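Local atomic coordinates of 6-phosphogluconate dehydrogenase (Pseudomonas syringae, PDB entry 5U5G), a protein that binds NADP and (2-oxopropyl)phosphonic acid and is probably the reductase that turns this ketone into its alcohol in fosfomycin biosynthesis. Residues A132-S140 with L152-V160. Sequence-based numbering, arbitrary orientation.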
loop_
_atom_site.group_PDB
_atom_site.type_symbol
_atom_site.label_atom_id
_atom_site.label_comp_id
_atom_site.label_asym_id
_atom_site.label_seq_id
_atom_site.Cartn_x
_atom_site.Cartn_y
_atom_site.Cartn_z
ATOM N N ALA A 132 -17.668 -5.397 -9.559
ATOM C CA ALA A 132 -18.399 -4.543 -8.631
ATOM C C ALA A 132 -18.614 -3.138 -9.167
ATOM O O ALA A 132 -19.275 -2.337 -8.500
ATOM C CB ALA A 132 -17.662 -4.462 -7.293
ATOM N N GLY A 133 -18.078 -2.822 -10.344
ATOM C CA GLY A 133 -18.271 -1.516 -10.934
ATOM C C GLY A 133 -17.555 -0.392 -10.221
ATOM O O GLY A 133 -18.015 0.746 -10.266
ATOM N N ILE A 134 -16.430 -0.675 -9.567
ATOM C CA ILE A 134 -15.749 0.353 -8.783
ATOM C C ILE A 134 -14.336 0.602 -9.294
ATOM O O ILE A 134 -13.465 1.003 -8.518
ATOM C CB ILE A 134 -15.710 -0.015 -7.286
ATOM C CG1 ILE A 134 -15.037 -1.385 -7.094
ATOM C CG2 ILE A 134 -17.111 0.080 -6.676
ATOM C CD1 ILE A 134 -14.233 -1.525 -5.825
ATOM N N LEU A 135 -14.089 0.378 -10.586
ATOM C CA LEU A 135 -12.752 0.641 -11.117
ATOM C C LEU A 135 -12.403 2.119 -10.987
ATOM O O LEU A 135 -13.275 2.989 -10.923
ATOM C CB LEU A 135 -12.640 0.230 -12.587
ATOM C CG LEU A 135 -12.638 -1.274 -12.874
ATOM C CD1 LEU A 135 -12.623 -1.546 -14.380
ATOM C CD2 LEU A 135 -11.480 -1.970 -12.163
ATOM N N SER A 136 -11.104 2.399 -10.929
ATOM C CA SER A 136 -10.605 3.753 -11.130
ATOM C C SER A 136 -10.136 3.896 -12.570
ATOM O O SER A 136 -9.422 3.032 -13.085
ATOM C CB SER A 136 -9.445 4.080 -10.184
ATOM O OG SER A 136 -9.820 3.895 -8.838
ATOM N N ALA A 137 -10.520 4.987 -13.209
ATOM C CA ALA A 137 -10.083 5.285 -14.565
ATOM C C ALA A 137 -9.204 6.531 -14.567
ATOM O O ALA A 137 -9.386 7.444 -13.754
ATOM C CB ALA A 137 -11.284 5.475 -15.506
ATOM N N ILE A 138 -8.218 6.531 -15.466
ATOM C CA ILE A 138 -7.408 7.702 -15.797
ATOM C C ILE A 138 -7.629 7.982 -17.276
ATOM O O ILE A 138 -7.487 7.078 -18.103
ATOM C CB ILE A 138 -5.913 7.466 -15.514
ATOM C CG1 ILE A 138 -5.731 6.648 -14.233
ATOM C CG2 ILE A 138 -5.156 8.803 -15.492
ATOM C CD1 ILE A 138 -4.398 5.909 -14.165
ATOM N N VAL A 139 -7.996 9.211 -17.614
ATOM C CA VAL A 139 -8.578 9.487 -18.926
ATOM C C VAL A 139 -7.853 10.645 -19.588
ATOM O O VAL A 139 -7.769 11.740 -19.016
ATOM C CB VAL A 139 -10.085 9.801 -18.831
ATOM C CG1 VAL A 139 -10.671 10.007 -20.223
ATOM C CG2 VAL A 139 -10.821 8.700 -18.093
ATOM N N SER A 140 -7.366 10.412 -20.809
ATOM C CA SER A 140 -6.825 11.465 -21.654
ATOM C C SER A 140 -7.605 11.515 -22.963
ATOM O O SER A 140 -8.092 10.492 -23.457
ATOM C CB SER A 140 -5.343 11.245 -21.968
ATOM O OG SER A 140 -4.545 11.321 -20.810
ATOM N N LEU A 152 -20.959 6.233 -19.612
ATOM C CA LEU A 152 -20.666 4.814 -19.805
ATOM C C LEU A 152 -19.640 4.312 -18.791
ATOM O O LEU A 152 -19.778 3.202 -18.255
ATOM C CB LEU A 152 -20.154 4.577 -21.226
ATOM C CG LEU A 152 -21.109 4.252 -22.382
ATOM C CD1 LEU A 152 -22.519 4.730 -22.123
ATOM C CD2 LEU A 152 -20.572 4.869 -23.658
ATOM N N LEU A 153 -18.576 5.094 -18.553
ATOM C CA LEU A 153 -17.570 4.708 -17.564
ATOM C C LEU A 153 -18.188 4.569 -16.184
ATOM O O LEU A 153 -17.765 3.716 -15.394
ATOM C CB LEU A 153 -16.431 5.737 -17.525
ATOM C CG LEU A 153 -15.725 6.031 -18.841
ATOM C CD1 LEU A 153 -14.692 7.121 -18.670
ATOM C CD2 LEU A 153 -15.087 4.757 -19.397
ATOM N N GLU A 154 -19.183 5.411 -15.885
ATOM C CA GLU A 154 -19.873 5.369 -14.604
ATOM C C GLU A 154 -20.453 3.990 -14.320
ATOM O O GLU A 154 -20.589 3.598 -13.156
ATOM C CB GLU A 154 -20.987 6.426 -14.593
ATOM C CG GLU A 154 -21.741 6.530 -13.275
ATOM C CD GLU A 154 -20.820 6.884 -12.102
ATOM O OE1 GLU A 154 -20.946 6.245 -11.038
ATOM O OE2 GLU A 154 -20.004 7.810 -12.266
ATOM N N VAL A 155 -20.803 3.240 -15.368
ATOM C CA VAL A 155 -21.370 1.913 -15.153
ATOM C C VAL A 155 -20.378 0.992 -14.454
ATOM O O VAL A 155 -20.775 0.140 -13.653
ATOM C CB VAL A 155 -21.846 1.319 -16.491
ATOM C CG1 VAL A 155 -22.357 -0.106 -16.290
ATOM C CG2 VAL A 155 -22.915 2.208 -17.093
ATOM N N PHE A 156 -19.076 1.136 -14.728
ATOM C CA PHE A 156 -18.112 0.213 -14.142
ATOM C C PHE A 156 -16.972 0.899 -13.390
ATOM O O PHE A 156 -16.046 0.208 -12.939
ATOM C CB PHE A 156 -17.545 -0.751 -15.214
ATOM C CG PHE A 156 -16.846 -0.073 -16.374
ATOM C CD1 PHE A 156 -15.481 0.194 -16.327
ATOM C CD2 PHE A 156 -17.546 0.245 -17.537
ATOM C CE1 PHE A 156 -14.833 0.803 -17.415
ATOM C CE2 PHE A 156 -16.905 0.850 -18.616
ATOM C CZ PHE A 156 -15.552 1.135 -18.548
ATOM N N CYS A 157 -17.020 2.218 -13.213
ATOM C CA CYS A 157 -15.974 2.949 -12.501
ATOM C C CYS A 157 -16.556 3.742 -11.339
ATOM O O CYS A 157 -17.643 4.318 -11.448
ATOM C CB CYS A 157 -15.221 3.931 -13.421
ATOM S SG CYS A 157 -14.411 3.218 -14.884
ATOM N N ALA A 158 -15.798 3.809 -10.243
ATOM C CA ALA A 158 -16.125 4.692 -9.129
ATOM C C ALA A 158 -15.387 6.025 -9.230
ATOM O O ALA A 158 -15.998 7.090 -9.091
ATOM C CB ALA A 158 -15.802 4.014 -7.793
ATOM N N THR A 159 -14.082 5.987 -9.461
ATOM C CA THR A 159 -13.272 7.188 -9.597
ATOM C C THR A 159 -12.807 7.333 -11.035
ATOM O O THR A 159 -12.407 6.350 -11.665
ATOM C CB THR A 159 -12.059 7.144 -8.668
ATOM O OG1 THR A 159 -12.476 6.695 -7.380
ATOM C CG2 THR A 159 -11.446 8.538 -8.533
ATOM N N VAL A 160 -12.867 8.558 -11.553
ATOM C CA VAL A 160 -12.410 8.871 -12.904
ATOM C C VAL A 160 -11.580 10.152 -12.838
ATOM O O VAL A 160 -12.100 11.209 -12.464
ATOM C CB VAL A 160 -13.586 9.029 -13.888
ATOM C CG1 VAL A 160 -13.085 9.389 -15.276
ATOM C CG2 VAL A 160 -14.427 7.755 -13.949
#
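Leu-135 meets Phe-156 and Cys-157 where the two parallel strands of a beta-alpha-beta unit begin to pair. Its CB lies 3.4 Å from Phe-156 O and touches Cys-157 SG more loosely. CG, anti to its own carbonyl carbon (chi1 -71°), stays close to Phe-156 O, at 3.7 Å, and Leu-135 CD1 ends obliquely against the ring, 3.9 Å from Phe-156 CD1. A branched aliphatic chain suits this place, being long enough to reach the ring and asking for no polar partner. This side chain comes within about 5 Å of the bound (2-oxopropyl)phosphonic acid, beside the ligand pocket.

The main chain of Leu-135 binds as well. Its N donates to Phe-156 O, while its O accepts a short bond from Ala-158 N (2.7 Å), in the carbonyl plane, and a weak one from Thr-159 N. One carbonyl thus serves two successive amides at a beta bulge, and the register slips by one residue before Ala-137 N bonds Thr-159 O at 2.8 Å, the straightest bond here (163°). Just upstream, Gly-133 closes a helix with a Schellman motif; its positive phi favours glycine, and a CB would lie tight against Val-155 O.

Beyond the bulge, the methyl of Ala-137 is short enough to sit beside Cys-157 SG (CB to SG 3.9 Å). Beta-branched valines suit strands, and Val-139 CG2 meets Val-160 CG1 at 3.7 Å, with Leu-153 nearby.

Strand 135-139 is flanked by strand 157-162 and antiparallel strand 117-124. Helix 12-23 packs on Leu-135 and Phe-156 through Ile-17, whereas Ser-136 and Thr-159, on the other face, meet the second subunit.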